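Local coordinates for protein inorganic pyrophosphatase (Shewanella sp. AS-11, PDB 6LL8) that probably hydrolyses inorganic diphosphate to two phosphates with the help of divalent metal ions, its active site lying between two domains, at residues V149-T157 with V291-V299; R196-K204 with V213-I221. All blocks are in the same frame, centred on the assembly; numbering follows the deposited sequence. Where two conformers were deposited one is given.

Interaction 1 (V149-T157 with V291-V299); sequences VIFKSPTCT and VLSRKKQVV. With 2PN (imidodiphosphoric acid), chain I.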
ATOM      1  N   VAL A 149      -2.936  -3.423  10.038  1.00  9.06           N
ATOM      2  CA  VAL A 149      -3.945  -4.487  10.259  1.00  9.14           C
ATOM      3  C   VAL A 149      -4.383  -4.444  11.729  1.00  9.17           C
ATOM      4  O   VAL A 149      -4.354  -5.453  12.459  1.00  9.68           O
ATOM      5  CB  VAL A 149      -3.507  -5.876   9.764  1.00  9.09           C
ATOM      6  CG1 VAL A 149      -4.697  -6.833   9.760  1.00 11.42           C
ATOM      7  CG2 VAL A 149      -2.881  -5.787   8.385  1.00 10.52           C
ATOM      8  N   ILE A 150      -4.797  -3.275  12.177  1.00  9.17           N
ATOM      9  CA  ILE A 150      -5.277  -3.104  13.568  1.00  9.47           C
ATOM     10  C   ILE A 150      -4.196  -3.598  14.526  1.00  9.53           C
ATOM     11  O   ILE A 150      -4.485  -4.258  15.544  1.00 11.17           O
ATOM     12  CB  ILE A 150      -6.642  -3.763  13.828  1.00  9.97           C
ATOM     13  CG1 ILE A 150      -7.564  -3.825  12.606  1.00 11.51           C
ATOM     14  CG2 ILE A 150      -7.312  -3.041  14.990  1.00 12.06           C
ATOM     15  CD1 ILE A 150      -8.869  -4.601  12.823  1.00 12.35           C
ATOM     16  N   PHE A 151      -2.957  -3.253  14.227  1.00  9.48           N
ATOM     17  CA  PHE A 151      -1.753  -3.553  15.039  1.00  9.30           C
ATOM     18  C   PHE A 151      -1.342  -5.023  14.947  1.00 10.52           C
ATOM     19  O   PHE A 151      -0.374  -5.403  15.625  1.00 12.61           O
ATOM     20  CB  PHE A 151      -1.881  -3.116  16.497  1.00 10.47           C
ATOM     21  CG  PHE A 151      -2.380  -1.725  16.737  1.00 11.06           C
ATOM     22  CD1 PHE A 151      -2.097  -0.669  15.884  1.00 11.91           C
ATOM     23  CD2 PHE A 151      -3.017  -1.440  17.924  1.00 13.53           C
ATOM     24  CE1 PHE A 151      -2.510   0.608  16.193  1.00 12.46           C
ATOM     25  CE2 PHE A 151      -3.417  -0.155  18.231  1.00 15.49           C
ATOM     26  CZ  PHE A 151      -3.168   0.874  17.358  1.00 14.60           C
ATOM     27  N   LYS A 152      -2.008  -5.838  14.149  1.00  9.76           N
ATOM     28  CA  LYS A 152      -1.663  -7.272  14.059  1.00 10.71           C
ATOM     29  C   LYS A 152      -0.466  -7.526  13.150  1.00 10.20           C
ATOM     30  O   LYS A 152       0.213  -8.535  13.284  1.00 11.19           O
ATOM     31  CB  LYS A 152      -2.846  -8.062  13.494  1.00 12.38           C
ATOM     32  CG  LYS A 152      -4.116  -8.050  14.331  1.00 13.81           C
ATOM     33  CD  LYS A 152      -5.318  -8.651  13.594  1.00 17.41           C
ATOM     34  CE  LYS A 152      -6.605  -8.681  14.412  1.00 23.24           C
ATOM     35  NZ  LYS A 152      -7.347  -9.894  14.085  1.00 31.52           N
ATOM     36  N   SER A 153      -0.250  -6.675  12.173  1.00  9.54           N
ATOM     37  CA  SER A 153       0.818  -6.909  11.191  1.00  9.64           C
ATOM     38  C   SER A 153       2.168  -6.848  11.883  1.00  9.47           C
ATOM     39  O   SER A 153       2.390  -5.959  12.711  1.00  9.99           O
ATOM     40  CB  SER A 153       0.757  -5.906  10.085  1.00 10.30           C
ATOM     41  OG  SER A 153       1.772  -6.174   9.129  1.00 11.12           O
ATOM     42  N   PRO A 154       3.146  -7.660  11.469  1.00  9.27           N
ATOM     43  CA  PRO A 154       4.487  -7.565  12.035  1.00  9.28           C
ATOM     44  C   PRO A 154       5.236  -6.299  11.642  1.00  9.84           C
ATOM     45  O   PRO A 154       6.270  -6.039  12.225  1.00 10.88           O
ATOM     46  CB  PRO A 154       5.191  -8.818  11.527  1.00 11.47           C
ATOM     47  CG  PRO A 154       4.504  -9.141  10.271  1.00 12.59           C
ATOM     48  CD  PRO A 154       3.047  -8.773  10.520  1.00 11.23           C
ATOM     49  N   THR A 155       4.686  -5.497  10.733  1.00  9.09           N
ATOM     50  CA  THR A 155       5.255  -4.180  10.460  1.00  9.04           C
ATOM     51  C   THR A 155       4.933  -3.184  11.559  1.00  8.84           C
ATOM     52  O   THR A 155       5.545  -2.125  11.617  1.00  9.42           O
ATOM     53  CB  THR A 155       4.790  -3.626   9.124  1.00  9.24           C
ATOM     54  OG1 THR A 155       3.380  -3.470   9.206  1.00 10.02           O
ATOM     55  CG2 THR A 155       5.199  -4.511   7.981  1.00 10.35           C
ATOM     56  N   CYS A 156       3.967  -3.479  12.401  1.00  9.18           N
ATOM     57  CA  CYS A 156       3.536  -2.511  13.429  1.00  9.10           C
ATOM     58  C   CYS A 156       4.654  -2.324  14.450  1.00  9.38           C
ATOM     59  O   CYS A 156       5.287  -3.293  14.873  1.00 11.58           O
ATOM     60  CB  CYS A 156       2.271  -2.996  14.121  1.00  9.88           C
ATOM     61  SG  CYS A 156       1.485  -1.748  15.150  1.00 10.82           S
ATOM     62  N   THR A 157       4.874  -1.073  14.827  1.00  9.34           N
ATOM     63  CA  THR A 157       5.845  -0.694  15.852  1.00  9.87           C
ATOM     64  C   THR A 157       5.132   0.092  16.937  1.00 10.29           C
ATOM     65  O   THR A 157       4.031   0.579  16.771  1.00 10.36           O
ATOM     66  CB  THR A 157       6.987   0.141  15.267  1.00 10.99           C
ATOM     67  OG1 THR A 157       6.501   1.432  14.906  1.00 11.74           O
ATOM     68  CG2 THR A 157       7.638  -0.533  14.077  1.00 11.21           C
ATOM     69  N   VAL A 291       1.522 -15.032   7.635  1.00  9.97           N
ATOM     70  CA  VAL A 291       1.852 -13.982   6.657  1.00  9.94           C
ATOM     71  C   VAL A 291       0.689 -13.021   6.524  1.00  9.85           C
ATOM     72  O   VAL A 291      -0.413 -13.376   6.055  1.00 10.63           O
ATOM     73  CB  VAL A 291       2.278 -14.590   5.325  1.00 10.64           C
ATOM     74  CG1 VAL A 291       2.398 -13.513   4.264  1.00 11.10           C
ATOM     75  CG2 VAL A 291       3.578 -15.330   5.501  1.00 11.89           C
ATOM     76  N   LEU A 292       0.963 -11.791   6.945  1.00  9.18           N
ATOM     77  CA  LEU A 292       0.063 -10.635   6.746  1.00  9.61           C
ATOM     78  C   LEU A 292       0.684  -9.602   5.808  1.00  8.89           C
ATOM     79  O   LEU A 292      -0.073  -8.915   5.118  1.00  9.46           O
ATOM     80  CB  LEU A 292      -0.285  -9.959   8.084  1.00  9.91           C
ATOM     81  CG  LEU A 292      -1.195 -10.747   9.015  1.00 11.46           C
ATOM     82  CD1 LEU A 292      -1.274 -10.066  10.385  1.00 13.34           C
ATOM     83  CD2 LEU A 292      -2.590 -10.913   8.431  1.00 13.32           C
ATOM     84  N   SER A 293       1.984  -9.374   5.911  1.00  8.56           N
ATOM     85  CA  SER A 293       2.659  -8.206   5.321  1.00  8.48           C
ATOM     86  C   SER A 293       3.373  -8.544   4.011  1.00  8.32           C
ATOM     87  O   SER A 293       4.317  -9.366   4.012  1.00  8.99           O
ATOM     88  CB  SER A 293       3.669  -7.683   6.282  1.00  8.12           C
ATOM     89  OG  SER A 293       4.484  -6.693   5.671  1.00  8.64           O
ATOM     90  N   ARG A 294       2.992  -7.882   2.936  1.00  8.58           N
ATOM     91  CA  ARG A 294       3.721  -8.044   1.670  1.00  7.93           C
ATOM     92  C   ARG A 294       5.126  -7.468   1.799  1.00  7.82           C
ATOM     93  O   ARG A 294       6.112  -8.145   1.456  1.00  9.02           O
ATOM     94  CB  ARG A 294       2.887  -7.435   0.542  1.00  8.73           C
ATOM     95  CG  ARG A 294       3.556  -7.453  -0.831  1.00  9.15           C
ATOM     96  CD  ARG A 294       2.629  -7.073  -1.964  1.00  8.35           C
ATOM     97  NE  ARG A 294       1.951  -5.836  -1.691  1.00  8.34           N
ATOM     98  CZ  ARG A 294       0.749  -5.482  -2.131  1.00  8.20           C
ATOM     99  NH1 ARG A 294       0.159  -6.137  -3.115  1.00  9.25           N
ATOM    100  NH2 ARG A 294       0.134  -4.453  -1.574  1.00  8.75           N
ATOM    101  N   LYS A 295       5.273  -6.242   2.301  1.00  8.19           N
ATOM    102  CA  LYS A 295       6.610  -5.609   2.330  1.00  8.55           C
ATOM    103  C   LYS A 295       7.579  -6.380   3.238  1.00  8.56           C
ATOM    104  O   LYS A 295       8.769  -6.358   2.950  1.00 10.20           O
ATOM    105  CB  LYS A 295       6.566  -4.135   2.762  1.00  8.80           C
ATOM    106  CG  LYS A 295       6.253  -3.907   4.232  1.00  8.37           C
ATOM    107  CD  LYS A 295       6.388  -2.442   4.680  1.00  9.17           C
ATOM    108  CE  LYS A 295       5.484  -1.466   3.968  1.00  9.19           C
ATOM    109  NZ  LYS A 295       4.045  -1.786   4.158  1.00  9.16           N
ATOM    110  N   LYS A 296       7.104  -7.018   4.307  1.00  8.49           N
ATOM    111  CA  LYS A 296       8.031  -7.601   5.296  1.00  8.96           C
ATOM    112  C   LYS A 296       8.156  -9.102   5.141  1.00  9.24           C
ATOM    113  O   LYS A 296       9.236  -9.650   5.381  1.00 11.17           O
ATOM    114  CB  LYS A 296       7.608  -7.217   6.706  1.00  9.07           C
ATOM    115  CG  LYS A 296       8.553  -7.591   7.807  1.00 10.06           C
ATOM    116  CD  LYS A 296       8.137  -7.020   9.139  1.00 11.87           C
ATOM    117  CE  LYS A 296       8.957  -7.503  10.315  1.00 14.92           C
ATOM    118  NZ  LYS A 296      10.362  -7.107  10.200  1.00 18.69           N
ATOM    119  N   GLN A 297       7.090  -9.789   4.767  1.00  9.07           N
ATOM    120  CA  GLN A 297       7.039 -11.258   4.799  1.00  9.26           C
ATOM    121  C   GLN A 297       7.007 -11.883   3.417  1.00  9.89           C
ATOM    122  O   GLN A 297       7.171 -13.094   3.323  1.00 12.46           O
ATOM    123  CB  GLN A 297       5.868 -11.745   5.629  1.00  9.62           C
ATOM    124  CG  GLN A 297       5.946 -11.308   7.097  1.00  9.90           C
ATOM    125  CD  GLN A 297       4.687 -11.674   7.825  1.00  9.31           C
ATOM    126  OE1 GLN A 297       3.620 -11.091   7.612  1.00  9.96           O
ATOM    127  NE2 GLN A 297       4.771 -12.687   8.667  1.00 10.97           N
ATOM    128  N   VAL A 298       6.736 -11.133   2.370  1.00  9.19           N
ATOM    129  CA  VAL A 298       6.597 -11.693   1.011  1.00  8.90           C
ATOM    130  C   VAL A 298       7.737 -11.205   0.131  1.00  8.81           C
ATOM    131  O   VAL A 298       8.440 -12.015  -0.484  1.00 10.23           O
ATOM    132  CB  VAL A 298       5.215 -11.364   0.436  1.00  9.00           C
ATOM    133  CG1 VAL A 298       5.085 -11.787  -1.015  1.00 10.44           C
ATOM    134  CG2 VAL A 298       4.117 -12.003   1.263  1.00 10.96           C
ATOM    135  N   VAL A 299       7.896  -9.894   0.006  1.00  9.18           N
ATOM    136  CA  VAL A 299       8.860  -9.302  -0.944  1.00  9.64           C
ATOM    137  C   VAL A 299      10.307  -9.649  -0.616  1.00 10.13           C
ATOM    138  O   VAL A 299      11.055  -9.983  -1.548  1.00 10.60           O
ATOM    139  CB  VAL A 299       8.590  -7.819  -1.073  1.00  9.65           C
ATOM    140  CG1 VAL A 299       9.705  -7.062  -1.766  1.00 11.10           C
ATOM    141  CG2 VAL A 299       7.281  -7.592  -1.820  1.00 10.48           C
TER
HETATM  142  P1  2PN I 407       1.643  -0.726   1.786  1.00  7.60           P
HETATM  143  O1  2PN I 407       1.528   0.089   0.500  1.00  7.96           O
HETATM  144  O2  2PN I 407       0.322  -1.308   2.215  1.00  7.90           O
HETATM  145  O3  2PN I 407       2.305   0.083   2.885  1.00  7.99           O
HETATM  146  N1  2PN I 407       2.656  -1.980   1.456  1.00  7.29           N
HETATM  147  P2  2PN I 407       2.477  -3.611   1.288  1.00  8.36           P
HETATM  148  O4  2PN I 407       3.139  -3.929  -0.050  1.00  9.41           O
HETATM  149  O5  2PN I 407       0.996  -3.925   1.251  1.00  8.34           O
HETATM  150  O6  2PN I 407       3.189  -4.272   2.443  1.00  8.99           O
HETATM  151  O   HOH W   1       2.945  -1.934   6.972  1.00 10.07           O
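Pro154 and Gln297 meet at about a right angle, the proline ring touching the amide of the glutamine with CG 3.4 Å from OE1. Two further van der Waals contacts join the segments. Leu292 sends CD1 against the backbone of Lys152, and Thr155 CG2 drops in beside the side chains of Ser293, Lys295 and Lys296, nearest to Ser293 OG at 3.3 Å. With OG1 between the backbone N and the carbonyl carbon (chi1 63°), Thr155 gives its methyl to the helix start and leaves its hydroxyl for Ser153 OG and a water.

Hydrogen bonds within each segment shape these surfaces. Gln297 OE1 takes two backbone N-H groups, from Leu292 N, tilted from the carbonyl plane, and from Ser293 N, at 2.9 Å and in that plane; together they fix the amide that faces Pro154. Ser293 OG accepts from Lys296 N as the N-cap of helix 294-307. Across the loop, Ser153 OG and Thr155 OG1 share a hydrogen bond of 3.1 Å.

A water makes the polar link between the segments: it bridges Thr155 OG1 and Lys295 NZ. That ammonium also reaches both phosphoryl groups of imidodiphosphate, through O3 and O6, while Arg294 NE points almost straight at O4 (2.8 Å, 174°). Such a cluster at a helix start, gripping the substrate analogue, is the SRKKQ signature of family II pyrophosphatases.

Interaction 2 (R196-K204 with V213-I221); sequences RDLVMRDFK and VGIGQLEVI. With 2PN (imidodiphosphoric acid), chain I.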
ATOM      1  N   ARG A 196     -11.021  -9.763 -12.173  1.00 11.51           N
ATOM      2  CA  ARG A 196      -9.907  -8.849 -12.499  1.00 11.91           C
ATOM      3  C   ARG A 196      -9.914  -7.667 -11.532  1.00 11.25           C
ATOM      4  O   ARG A 196      -8.837  -7.184 -11.152  1.00 11.31           O
ATOM      5  CB  ARG A 196      -9.950  -8.411 -13.961  1.00 13.21           C
ATOM      6  CG  ARG A 196      -8.918  -7.352 -14.336  1.00 13.71           C
ATOM      7  CD  ARG A 196      -7.470  -7.786 -14.136  1.00 13.37           C
ATOM      8  NE  ARG A 196      -7.089  -9.010 -14.822  1.00 13.42           N
ATOM      9  CZ  ARG A 196      -6.549  -9.064 -16.027  1.00 14.19           C
ATOM     10  NH1 ARG A 196      -6.305  -7.975 -16.704  1.00 14.55           N
ATOM     11  NH2 ARG A 196      -6.220 -10.226 -16.551  1.00 16.25           N
ATOM     12  N   ASP A 197     -11.088  -7.178 -11.159  1.00 10.86           N
ATOM     13  CA  ASP A 197     -11.166  -6.029 -10.240  1.00 11.42           C
ATOM     14  C   ASP A 197     -10.612  -6.433  -8.877  1.00 10.25           C
ATOM     15  O   ASP A 197      -9.966  -5.597  -8.230  1.00 11.99           O
ATOM     16  CB  ASP A 197     -12.590  -5.491 -10.148  1.00 12.53           C
ATOM     17  CG  ASP A 197     -13.128  -4.816 -11.404  1.00 17.59           C
ATOM     18  OD1 ASP A 197     -12.319  -4.431 -12.258  1.00 21.26           O
ATOM     19  OD2 ASP A 197     -14.332  -4.603 -11.446  1.00 22.77           O
ATOM     20  N   LEU A 198     -10.810  -7.683  -8.448  1.00 10.22           N
ATOM     21  CA  LEU A 198     -10.221  -8.135  -7.176  1.00 10.58           C
ATOM     22  C   LEU A 198      -8.712  -8.311  -7.322  1.00 10.48           C
ATOM     23  O   LEU A 198      -7.949  -7.871  -6.439  1.00 10.48           O
ATOM     24  CB  LEU A 198     -10.882  -9.432  -6.740  1.00 11.35           C
ATOM     25  CG  LEU A 198     -12.349  -9.338  -6.335  1.00 12.94           C
ATOM     26  CD1 LEU A 198     -12.892 -10.717  -6.054  1.00 15.47           C
ATOM     27  CD2 LEU A 198     -12.553  -8.418  -5.139  1.00 14.33           C
ATOM     28  N   VAL A 199      -8.248  -8.937  -8.394  1.00 10.14           N
ATOM     29  CA  VAL A 199      -6.798  -9.134  -8.593  1.00 10.29           C
ATOM     30  C   VAL A 199      -6.105  -7.756  -8.545  1.00  9.76           C
ATOM     31  O   VAL A 199      -5.030  -7.655  -7.969  1.00 11.13           O
ATOM     32  CB  VAL A 199      -6.524  -9.890  -9.904  1.00 10.86           C
ATOM     33  CG1 VAL A 199      -5.070  -9.890 -10.269  1.00 12.17           C
ATOM     34  CG2 VAL A 199      -7.079 -11.297  -9.844  1.00 11.91           C
ATOM     35  N   MET A 200      -6.680  -6.747  -9.190  1.00  9.55           N
ATOM     36  CA  MET A 200      -6.037  -5.437  -9.332  1.00 10.20           C
ATOM     37  C   MET A 200      -6.312  -4.509  -8.165  1.00  9.66           C
ATOM     38  O   MET A 200      -5.762  -3.410  -8.164  1.00 11.19           O
ATOM     39  CB  MET A 200      -6.489  -4.745 -10.623  1.00 11.09           C
ATOM     40  CG  MET A 200      -6.114  -5.489 -11.886  1.00 14.47           C
ATOM     41  SD  MET A 200      -4.403  -5.847 -12.056  1.00 19.05           S
ATOM     42  CE  MET A 200      -3.749  -4.202 -12.055  1.00 20.27           C
ATOM     43  N   ARG A 201      -7.115  -4.888  -7.201  1.00  9.38           N
ATOM     44  CA  ARG A 201      -7.546  -3.929  -6.161  1.00  9.67           C
ATOM     45  C   ARG A 201      -6.356  -3.431  -5.337  1.00 10.20           C
ATOM     46  O   ARG A 201      -6.374  -2.260  -4.947  1.00  9.82           O
ATOM     47  CB  ARG A 201      -8.564  -4.594  -5.247  1.00 11.01           C
ATOM     48  CG  ARG A 201      -8.979  -3.724  -4.074  1.00 12.24           C
ATOM     49  CD  ARG A 201     -10.341  -4.062  -3.580  1.00 13.91           C
ATOM     50  NE  ARG A 201     -11.347  -3.649  -4.543  1.00 14.80           N
ATOM     51  CZ  ARG A 201     -12.609  -4.052  -4.486  1.00 14.98           C
ATOM     52  NH1 ARG A 201     -12.990  -4.888  -3.538  1.00 17.43           N
ATOM     53  NH2 ARG A 201     -13.454  -3.654  -5.405  1.00 18.77           N
ATOM     54  N   ASP A 202      -5.415  -4.305  -5.032  1.00  9.20           N
ATOM     55  CA  ASP A 202      -4.275  -3.972  -4.161  1.00 10.11           C
ATOM     56  C   ASP A 202      -3.059  -4.662  -4.735  1.00  9.64           C
ATOM     57  O   ASP A 202      -2.503  -5.578  -4.104  1.00 11.11           O
ATOM     58  CB  ASP A 202      -4.574  -4.373  -2.735  1.00 10.23           C
ATOM     59  CG  ASP A 202      -3.527  -4.064  -1.705  1.00 10.84           C
ATOM     60  OD1 ASP A 202      -2.580  -3.332  -2.045  1.00 10.87           O
ATOM     61  OD2 ASP A 202      -3.754  -4.520  -0.539  1.00 12.87           O
ATOM     62  N   PHE A 203      -2.708  -4.250  -5.928  1.00 10.23           N
ATOM     63  CA  PHE A 203      -1.734  -4.924  -6.792  1.00  9.66           C
ATOM     64  C   PHE A 203      -0.538  -4.039  -7.028  1.00  9.52           C
ATOM     65  O   PHE A 203      -0.726  -2.843  -7.287  1.00 10.25           O
ATOM     66  CB  PHE A 203      -2.430  -5.265  -8.111  1.00 10.05           C
ATOM     67  CG  PHE A 203      -1.545  -5.965  -9.108  1.00 11.33           C
ATOM     68  CD1 PHE A 203      -0.785  -5.221  -9.994  1.00 13.98           C
ATOM     69  CD2 PHE A 203      -1.477  -7.346  -9.130  1.00 13.04           C
ATOM     70  CE1 PHE A 203       0.027  -5.856 -10.912  1.00 15.24           C
ATOM     71  CE2 PHE A 203      -0.628  -7.975 -10.041  1.00 14.33           C
ATOM     72  CZ  PHE A 203       0.112  -7.219 -10.914  1.00 14.26           C
ATOM     73  N   LYS A 204       0.650  -4.625  -6.964  1.00  8.38           N
ATOM     74  CA  LYS A 204       1.899  -3.916  -7.232  1.00  8.55           C
ATOM     75  C   LYS A 204       2.792  -4.764  -8.115  1.00  8.54           C
ATOM     76  O   LYS A 204       2.915  -5.970  -7.901  1.00  9.48           O
ATOM     77  CB  LYS A 204       2.650  -3.614  -5.941  1.00  9.29           C
ATOM     78  CG  LYS A 204       1.903  -2.652  -5.021  1.00  8.69           C
ATOM     79  CD  LYS A 204       2.646  -2.459  -3.711  1.00  9.47           C
ATOM     80  CE  LYS A 204       1.918  -1.493  -2.785  1.00  9.50           C
ATOM     81  NZ  LYS A 204       2.658  -1.337  -1.523  1.00  8.98           N
ATOM     82  N   VAL A 213       7.553  -9.025 -11.502  1.00 11.26           N
ATOM     83  CA  VAL A 213       6.730  -9.843 -10.594  1.00 11.09           C
ATOM     84  C   VAL A 213       5.541  -9.001 -10.128  1.00 10.55           C
ATOM     85  O   VAL A 213       5.728  -7.952  -9.502  1.00 12.09           O
ATOM     86  CB  VAL A 213       7.586 -10.293  -9.404  1.00 12.26           C
ATOM     87  CG1 VAL A 213       6.744 -11.021  -8.382  1.00 13.07           C
ATOM     88  CG2 VAL A 213       8.760 -11.119  -9.875  1.00 13.40           C
ATOM     89  N   GLY A 214       4.336  -9.449 -10.415  1.00  9.90           N
ATOM     90  CA  GLY A 214       3.139  -8.803  -9.918  1.00  9.81           C
ATOM     91  C   GLY A 214       2.632  -9.490  -8.678  1.00  9.58           C
ATOM     92  O   GLY A 214       2.570 -10.723  -8.654  1.00 11.23           O
ATOM     93  N   ILE A 215       2.277  -8.719  -7.657  1.00  8.60           N
ATOM     94  CA  ILE A 215       1.751  -9.294  -6.400  1.00  8.64           C
ATOM     95  C   ILE A 215       0.492  -8.520  -6.011  1.00  8.65           C
ATOM     96  O   ILE A 215       0.588  -7.311  -5.733  1.00  9.10           O
ATOM     97  CB  ILE A 215       2.783  -9.229  -5.268  1.00  8.92           C
ATOM     98  CG1 ILE A 215       4.140  -9.777  -5.711  1.00  9.51           C
ATOM     99  CG2 ILE A 215       2.224  -9.931  -4.048  1.00  9.69           C
ATOM    100  CD1 ILE A 215       5.216  -9.744  -4.653  1.00 11.10           C
ATOM    101  N   GLY A 216      -0.630  -9.203  -5.952  1.00  8.85           N
ATOM    102  CA  GLY A 216      -1.852  -8.654  -5.399  1.00  9.28           C
ATOM    103  C   GLY A 216      -2.085  -9.156  -3.997  1.00  8.59           C
ATOM    104  O   GLY A 216      -1.495 -10.159  -3.565  1.00  9.01           O
ATOM    105  N   GLN A 217      -2.953  -8.466  -3.291  1.00  8.66           N
ATOM    106  CA  GLN A 217      -3.360  -8.879  -1.941  1.00  8.59           C
ATOM    107  C   GLN A 217      -4.815  -8.528  -1.726  1.00  8.60           C
ATOM    108  O   GLN A 217      -5.256  -7.451  -2.141  1.00 10.30           O
ATOM    109  CB  GLN A 217      -2.475  -8.227  -0.888  1.00  8.44           C
ATOM    110  CG  GLN A 217      -2.822  -8.704   0.528  1.00  9.25           C
ATOM    111  CD  GLN A 217      -1.809  -8.337   1.577  1.00 10.11           C
ATOM    112  OE1 GLN A 217      -1.183  -7.285   1.488  1.00 11.80           O
ATOM    113  NE2 GLN A 217      -1.598  -9.199   2.557  1.00  9.72           N
ATOM    114  N   LEU A 218      -5.533  -9.434  -1.088  1.00  8.77           N
ATOM    115  CA  LEU A 218      -6.918  -9.213  -0.653  1.00  9.34           C
ATOM    116  C   LEU A 218      -7.001  -9.590   0.817  1.00  9.71           C
ATOM    117  O   LEU A 218      -7.091 -10.778   1.160  1.00 11.67           O
ATOM    118  CB  LEU A 218      -7.888 -10.022  -1.494  1.00 10.38           C
ATOM    119  CG  LEU A 218      -7.947  -9.597  -2.947  1.00 10.96           C
ATOM    120  CD1 LEU A 218      -8.541 -10.695  -3.815  1.00 13.31           C
ATOM    121  CD2 LEU A 218      -8.717  -8.292  -3.104  1.00 12.76           C
ATOM    122  N   GLU A 219      -7.005  -8.596   1.684  1.00  9.28           N
ATOM    123  CA  GLU A 219      -7.168  -8.775   3.130  1.00  9.32           C
ATOM    124  C   GLU A 219      -8.647  -8.794   3.475  1.00  9.80           C
ATOM    125  O   GLU A 219      -9.396  -7.889   3.090  1.00 11.28           O
ATOM    126  CB  GLU A 219      -6.532  -7.615   3.893  1.00 10.34           C
ATOM    127  CG  GLU A 219      -5.027  -7.453   3.742  1.00 11.11           C
ATOM    128  CD  GLU A 219      -4.633  -6.016   4.055  1.00 13.31           C
ATOM    129  OE1 GLU A 219      -5.194  -5.098   3.388  1.00 15.93           O
ATOM    130  OE2 GLU A 219      -3.853  -5.808   4.963  1.00 14.79           O
ATOM    131  N   VAL A 220      -9.045  -9.839   4.172  1.00  9.50           N
ATOM    132  CA  VAL A 220     -10.459 -10.040   4.541  1.00  9.79           C
ATOM    133  C   VAL A 220     -10.533 -10.623   5.941  1.00 10.21           C
ATOM    134  O   VAL A 220      -9.536 -11.116   6.474  1.00 10.80           O
ATOM    135  CB  VAL A 220     -11.168 -10.962   3.529  1.00 10.81           C
ATOM    136  CG1 VAL A 220     -11.156 -10.397   2.125  1.00 11.45           C
ATOM    137  CG2 VAL A 220     -10.590 -12.352   3.554  1.00 11.64           C
ATOM    138  N   ILE A 221     -11.727 -10.641   6.499  1.00 10.80           N
ATOM    139  CA  ILE A 221     -11.979 -11.212   7.845  0.50 11.04           C
ATOM    140  C   ILE A 221     -12.127 -12.732   7.802  1.00 12.29           C
ATOM    141  O   ILE A 221     -11.868 -13.362   8.825  1.00 16.93           O
ATOM    142  CB  ILE A 221     -13.217 -10.543   8.433  0.50 11.52           C
ATOM    143  CG1 ILE A 221     -12.883  -9.101   8.809  0.50 12.63           C
ATOM    144  CG2 ILE A 221     -13.738 -11.357   9.600  0.50 12.38           C
ATOM    145  CD1 ILE A 221     -14.076  -8.257   9.090  0.50 13.43           C
TER
HETATM  146  P1  2PN I 407       1.643  -0.726   1.786  1.00  7.60           P
HETATM  147  O1  2PN I 407       1.528   0.089   0.500  1.00  7.96           O
HETATM  148  O2  2PN I 407       0.322  -1.308   2.215  1.00  7.90           O
HETATM  149  O3  2PN I 407       2.305   0.083   2.885  1.00  7.99           O
HETATM  150  N1  2PN I 407       2.656  -1.980   1.456  1.00  7.29           N
HETATM  151  P2  2PN I 407       2.477  -3.611   1.288  1.00  8.36           P
HETATM  152  O4  2PN I 407       3.139  -3.929  -0.050  1.00  9.41           O
HETATM  153  O5  2PN I 407       0.996  -3.925   1.251  1.00  8.34           O
HETATM  154  O6  2PN I 407       3.189  -4.272   2.443  1.00  8.99           O
HETATM  155  O   HOH W   2      -5.196  -7.146  -5.198  1.00 11.47           O
HETATM  156  O   HOH W   3      -1.889  -4.585   1.312  1.00  9.83           O
HETATM  157  O   HOH W   4      -5.818  -5.959   0.801  1.00 15.46           O
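Phe203 lays its ring obliquely along the backbone of Gly214, Ile215 and Gly216, with CZ 3.6 Å from Gly214 CA. Its CG stands anti to the backbone N (chi1 180°), which swings the ring along the neighbouring strand, and Met200 SD sits over one face, offset toward the rim. Since Leu240 of helix 230-243 also packs on this ring, an alanine in place of Phe203 would probably open a gap between that helix and strand 211-220 and leave Met200 SD without its partner.

Lys204 leans to the other face of the sheet, extended beyond CG, and its NZ bonds O1 (2.7 Å) and O4 of imidodiphosphate, one on each phosphoryl group. Its backbone pairs with Ile215 in both directions, part of the antiparallel hairpin of strands 203-208 and 211-220 at one border of the mixed sheet in the DHHA2 domain.

Asp202 and Gln217 run side by side and point the same way, their carboxylate and amide planes 29° apart. A water donates to Asp202 OD2 (2.6 Å) and Gln217 OE1 (2.8 Å), and Gln217 NE2 is hydrogen-bonded to Thr254 OG1 on strand 248-255. Asp202 OD2 is also 4.2 Å from Glu219 OE1, a like-charge pair probably eased by salt bridges from Arg294 to Asp202 OD1 and from Lys187 to Glu219. Further along, Leu218 directs CD2 at Leu198 O, while its CD1 packs on Leu198 CB.

The centres of the two interactions lie about 15 Å apart, with imidodiphosphate touched by both. Along the chain, interaction 2 is nested within interaction 1: the loop 149-157 comes first, then the hairpin of strands 203-208 and 211-220, and the start of helix 294-307 last. Interaction 2 is local, its segments nine residues apart, whereas interaction 1 closes a far longer loop. They also meet directly: Gln217 NE2 is probably hydrogen-bonded to Leu292 O, and Val149 packs against Glu219. Hairpin and helix start together line one side of the bound imidodiphosphate, facing the magnesium ions held by residues such as His9, Asp13 and Asp147.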